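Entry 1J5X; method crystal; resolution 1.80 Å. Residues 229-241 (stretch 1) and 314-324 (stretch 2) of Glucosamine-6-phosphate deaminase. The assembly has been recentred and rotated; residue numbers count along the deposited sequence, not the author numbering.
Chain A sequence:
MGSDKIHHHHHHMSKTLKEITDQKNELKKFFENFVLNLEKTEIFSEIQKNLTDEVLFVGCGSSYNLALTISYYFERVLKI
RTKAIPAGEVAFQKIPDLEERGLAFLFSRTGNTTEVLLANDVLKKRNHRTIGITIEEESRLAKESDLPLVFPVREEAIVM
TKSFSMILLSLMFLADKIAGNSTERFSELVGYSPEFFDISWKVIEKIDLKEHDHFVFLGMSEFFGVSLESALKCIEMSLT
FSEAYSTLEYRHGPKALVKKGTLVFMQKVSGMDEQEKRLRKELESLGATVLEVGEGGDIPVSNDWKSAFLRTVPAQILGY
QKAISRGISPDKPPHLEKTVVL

Stretch 1, residues 229-241: ESALKCIEMSLTF
Stretch 2 314-324: PAQILGYQKAI

No direct hydrogen bond links these two helices of glucosamine-6-phosphate deaminase, although serine, cysteine and selenomethionine supply much of the contact; the one polar link within the pair is a water that donates to S230 OG (3.0 Å) and accepts from A315 N (3.0 Å). The example illustrates a general rule: where small residues line up, helix backbones can approach closely and be packed mainly by van der Waals contact. Helix 229-238 and helix 314-324 run nearly parallel, crossing at -21° with axes 8.1 Å apart at closest approach, and the two stretches bury 501 Å², both sides summed.

In register, the CA atoms of S230 and A315, C234 and G319, S238 and A323 lie 5.1, 4.3 and 4.2 Å apart. All six are buried, as suits small residues and hydroxyls already hydrogen-bonded. At the first level S230 (chi1 m) sets OG 3.1 Å from A315 CB. At the second, G319 has no side chain, and the space is needed: an ideal CB would lie 3.0 Å from M237 SE. C234 (m) brings SG to 3.7 Å from G319 N, 3.5 Å from A315 O and 3.9 Å from L318 CD2 (L318 t, p). Buried selenomethionine M237, extended as m, t, t, has the largest area covered by the other stretch, 78 Å², its SE 3.5 Å from Q316 O and 3.7 Å from Y320 N.

At the third level S238 CB packs 3.4 Å from G319 O, while A323 CB sits 3.4 Å from M237 O. With chi1 at 86°, S238 OG turns back to donate to C234 O (2.7 Å) and accepts from T240 OG1 (2.7 Å). Thus satisfied, the hydroxyls can meet the aliphatic part of K322 (t, p, t, t): its CG is 3.6 Å from S238 OG and 3.5 Å from T240 OG1. L239, with phi/psi 58/40, is the first residue to leave helical geometry; after it T240 (chi1 m, phi/psi -110/137) points its CA-to-CB bond toward the other stretch. K233 starts toward the other helix but leads away, NZ bridging to E229 OE2 at 2.5 Å.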

# COMPACT_ATOMS: atom_id res chain seq x y z
N GLU A 229 1.37 -1.43 4.76
CA GLU A 229 1.72 -2.27 3.64
C GLU A 229 3.25 -2.55 3.69
O GLU A 229 3.68 -3.70 3.48
CB GLU A 229 1.35 -1.58 2.30
CG GLU A 229 1.80 -2.32 1.00
CD GLU A 229 1.20 -3.73 0.81
OE1 GLU A 229 0.43 -4.19 1.69
OE2 GLU A 229 1.52 -4.35 -0.22
N SER A 230 4.05 -1.54 4.06
CA SER A 230 5.51 -1.76 4.11
C SER A 230 5.84 -2.90 5.13
O SER A 230 6.65 -3.83 4.85
CB SER A 230 6.20 -0.50 4.54
OG SER A 230 6.11 0.45 3.47
N ALA A 231 5.24 -2.83 6.30
CA ALA A 231 5.51 -3.86 7.29
C ALA A 231 5.12 -5.22 6.79
O ALA A 231 5.86 -6.21 6.97
CB ALA A 231 4.78 -3.51 8.63
N LEU A 232 4.01 -5.31 6.07
CA LEU A 232 3.57 -6.61 5.61
C LEU A 232 4.54 -7.18 4.57
O LEU A 232 4.80 -8.42 4.52
CB LEU A 232 2.14 -6.49 5.02
CG LEU A 232 1.62 -7.78 4.38
CD1 LEU A 232 1.53 -8.78 5.52
CD2 LEU A 232 0.23 -7.64 3.77
N LYS A 233 5.10 -6.31 3.72
CA LYS A 233 6.06 -6.82 2.73
C LYS A 233 7.27 -7.42 3.43
O LYS A 233 7.76 -8.48 3.00
CB LYS A 233 6.56 -5.70 1.79
CG LYS A 233 5.49 -4.87 1.07
CD LYS A 233 4.65 -5.63 0.06
CE LYS A 233 3.52 -6.52 0.73
NZ LYS A 233 2.34 -6.74 -0.21
N CYS A 234 7.76 -6.78 4.47
CA CYS A 234 8.93 -7.33 5.14
C CYS A 234 8.62 -8.54 5.96
O CYS A 234 9.50 -9.38 6.18
CB CYS A 234 9.61 -6.32 5.99
SG CYS A 234 10.31 -4.98 4.90
N ILE A 235 7.37 -8.64 6.40
CA ILE A 235 6.99 -9.82 7.17
C ILE A 235 6.93 -10.98 6.22
O ILE A 235 7.57 -12.00 6.46
CB ILE A 235 5.59 -9.64 7.89
CG1 ILE A 235 5.75 -8.69 9.07
CG2 ILE A 235 5.04 -11.00 8.32
CD1 ILE A 235 4.40 -8.02 9.62
N GLU A 236 6.20 -10.83 5.12
CA GLU A 236 6.06 -11.90 4.19
C GLU A 236 7.34 -12.28 3.45
O GLU A 236 7.67 -13.47 3.31
CB GLU A 236 5.03 -11.58 3.13
CG GLU A 236 3.58 -11.42 3.61
CD GLU A 236 2.65 -10.97 2.47
OE1 GLU A 236 3.06 -10.07 1.68
OE2 GLU A 236 1.52 -11.46 2.34
N MSE A 237 8.08 -11.28 2.97
CA MSE A 237 9.26 -11.61 2.15
C MSE A 237 10.45 -12.12 2.89
O MSE A 237 11.13 -13.06 2.42
CB MSE A 237 9.71 -10.36 1.36
CG MSE A 237 8.78 -10.00 0.28
SE MSE A 237 9.58 -8.33 -0.65
CE MSE A 237 8.14 -7.86 -1.74
N SER A 238 10.70 -11.50 4.03
CA SER A 238 11.90 -11.76 4.79
C SER A 238 11.78 -12.36 6.16
O SER A 238 12.79 -12.58 6.82
CB SER A 238 12.67 -10.44 4.90
OG SER A 238 12.23 -9.66 6.02
N LEU A 239 10.54 -12.56 6.62
CA LEU A 239 10.30 -13.07 7.96
C LEU A 239 10.87 -12.23 9.09
O LEU A 239 11.34 -12.75 10.09
CB LEU A 239 10.82 -14.54 8.05
CG LEU A 239 10.21 -15.43 6.97
CD1 LEU A 239 10.67 -16.96 7.17
CD2 LEU A 239 8.71 -15.40 7.07
N THR A 240 10.78 -10.91 8.97
CA THR A 240 11.30 -10.05 9.99
C THR A 240 10.11 -9.43 10.66
O THR A 240 9.17 -8.99 9.94
CB THR A 240 12.15 -8.94 9.32
OG1 THR A 240 13.18 -9.58 8.53
CG2 THR A 240 12.72 -8.00 10.34
N PHE A 241 10.17 -9.37 11.99
CA PHE A 241 9.12 -8.78 12.80
C PHE A 241 9.10 -7.31 12.35
O PHE A 241 10.13 -6.62 12.43
CB PHE A 241 9.46 -8.87 14.30
N PRO A 314 10.44 1.45 -1.36
CA PRO A 314 11.60 1.25 -0.49
C PRO A 314 11.44 -0.00 0.42
O PRO A 314 12.35 -0.78 0.59
CB PRO A 314 11.63 2.52 0.33
CG PRO A 314 11.13 3.57 -0.67
CD PRO A 314 9.95 2.86 -1.29
N ALA A 315 10.25 -0.17 1.02
CA ALA A 315 10.04 -1.33 1.90
C ALA A 315 10.02 -2.66 1.13
O ALA A 315 10.47 -3.68 1.66
CB ALA A 315 8.69 -1.15 2.73
N GLN A 316 9.55 -2.67 -0.12
CA GLN A 316 9.58 -3.91 -0.92
C GLN A 316 11.06 -4.28 -1.18
O GLN A 316 11.42 -5.43 -1.21
CB GLN A 316 8.96 -3.70 -2.28
CG GLN A 316 7.45 -3.42 -2.29
CD GLN A 316 6.99 -3.00 -3.68
OE1 GLN A 316 7.46 -3.51 -4.65
NE2 GLN A 316 6.05 -2.06 -3.77
N ILE A 317 11.89 -3.26 -1.44
CA ILE A 317 13.32 -3.48 -1.67
C ILE A 317 14.00 -3.92 -0.36
O ILE A 317 14.87 -4.80 -0.37
CB ILE A 317 14.00 -2.17 -2.28
CG1 ILE A 317 13.48 -1.97 -3.69
CG2 ILE A 317 15.55 -2.26 -2.22
CD1 ILE A 317 13.94 -0.59 -4.34
N LEU A 318 13.60 -3.33 0.76
CA LEU A 318 14.15 -3.73 2.04
C LEU A 318 13.78 -5.20 2.26
O LEU A 318 14.64 -6.02 2.61
CB LEU A 318 13.55 -2.89 3.17
CG LEU A 318 13.99 -3.33 4.58
CD1 LEU A 318 15.54 -3.15 4.81
CD2 LEU A 318 13.26 -2.46 5.57
N GLY A 319 12.52 -5.54 1.99
CA GLY A 319 12.10 -6.91 2.23
C GLY A 319 12.93 -7.88 1.40
O GLY A 319 13.41 -8.93 1.91
N TYR A 320 13.08 -7.54 0.13
CA TYR A 320 13.83 -8.40 -0.79
C TYR A 320 15.29 -8.56 -0.33
O TYR A 320 15.80 -9.67 -0.14
CB TYR A 320 13.78 -7.85 -2.19
CG TYR A 320 14.49 -8.77 -3.16
CD1 TYR A 320 15.87 -8.67 -3.37
CD2 TYR A 320 13.79 -9.79 -3.81
CE1 TYR A 320 16.53 -9.58 -4.20
CE2 TYR A 320 14.44 -10.70 -4.64
CZ TYR A 320 15.80 -10.59 -4.83
OH TYR A 320 16.43 -11.55 -5.64
N GLN A 321 15.95 -7.44 -0.14
CA GLN A 321 17.34 -7.51 0.27
C GLN A 321 17.51 -8.21 1.60
O GLN A 321 18.50 -8.94 1.81
CB GLN A 321 17.95 -6.08 0.32
CG GLN A 321 18.03 -5.43 -1.09
CD GLN A 321 18.88 -4.15 -1.12
OE1 GLN A 321 19.67 -3.94 -0.08
NE2 GLN A 321 18.79 -3.35 -2.07
N LYS A 322 16.56 -8.01 2.53
CA LYS A 322 16.69 -8.66 3.83
C LYS A 322 16.52 -10.16 3.69
O LYS A 322 17.16 -10.92 4.45
CB LYS A 322 15.67 -8.14 4.86
CG LYS A 322 15.70 -8.88 6.22
CD LYS A 322 16.93 -8.55 7.08
CE LYS A 322 16.93 -9.41 8.35
NZ LYS A 322 18.02 -9.08 9.31
N ALA A 323 15.66 -10.59 2.79
CA ALA A 323 15.47 -12.02 2.64
C ALA A 323 16.78 -12.66 2.12
O ALA A 323 17.20 -13.72 2.59
CB ALA A 323 14.38 -12.30 1.69
N ILE A 324 17.40 -11.99 1.16
CA ILE A 324 18.65 -12.50 0.56
C ILE A 324 19.67 -12.62 1.67
O ILE A 324 20.38 -13.62 1.76
CB ILE A 324 19.17 -11.53 -0.56
CG1 ILE A 324 18.18 -11.50 -1.71
CG2 ILE A 324 20.57 -12.01 -1.09
CD1 ILE A 324 17.67 -12.84 -2.12
O HOH W 1 8.26 1.92 1.96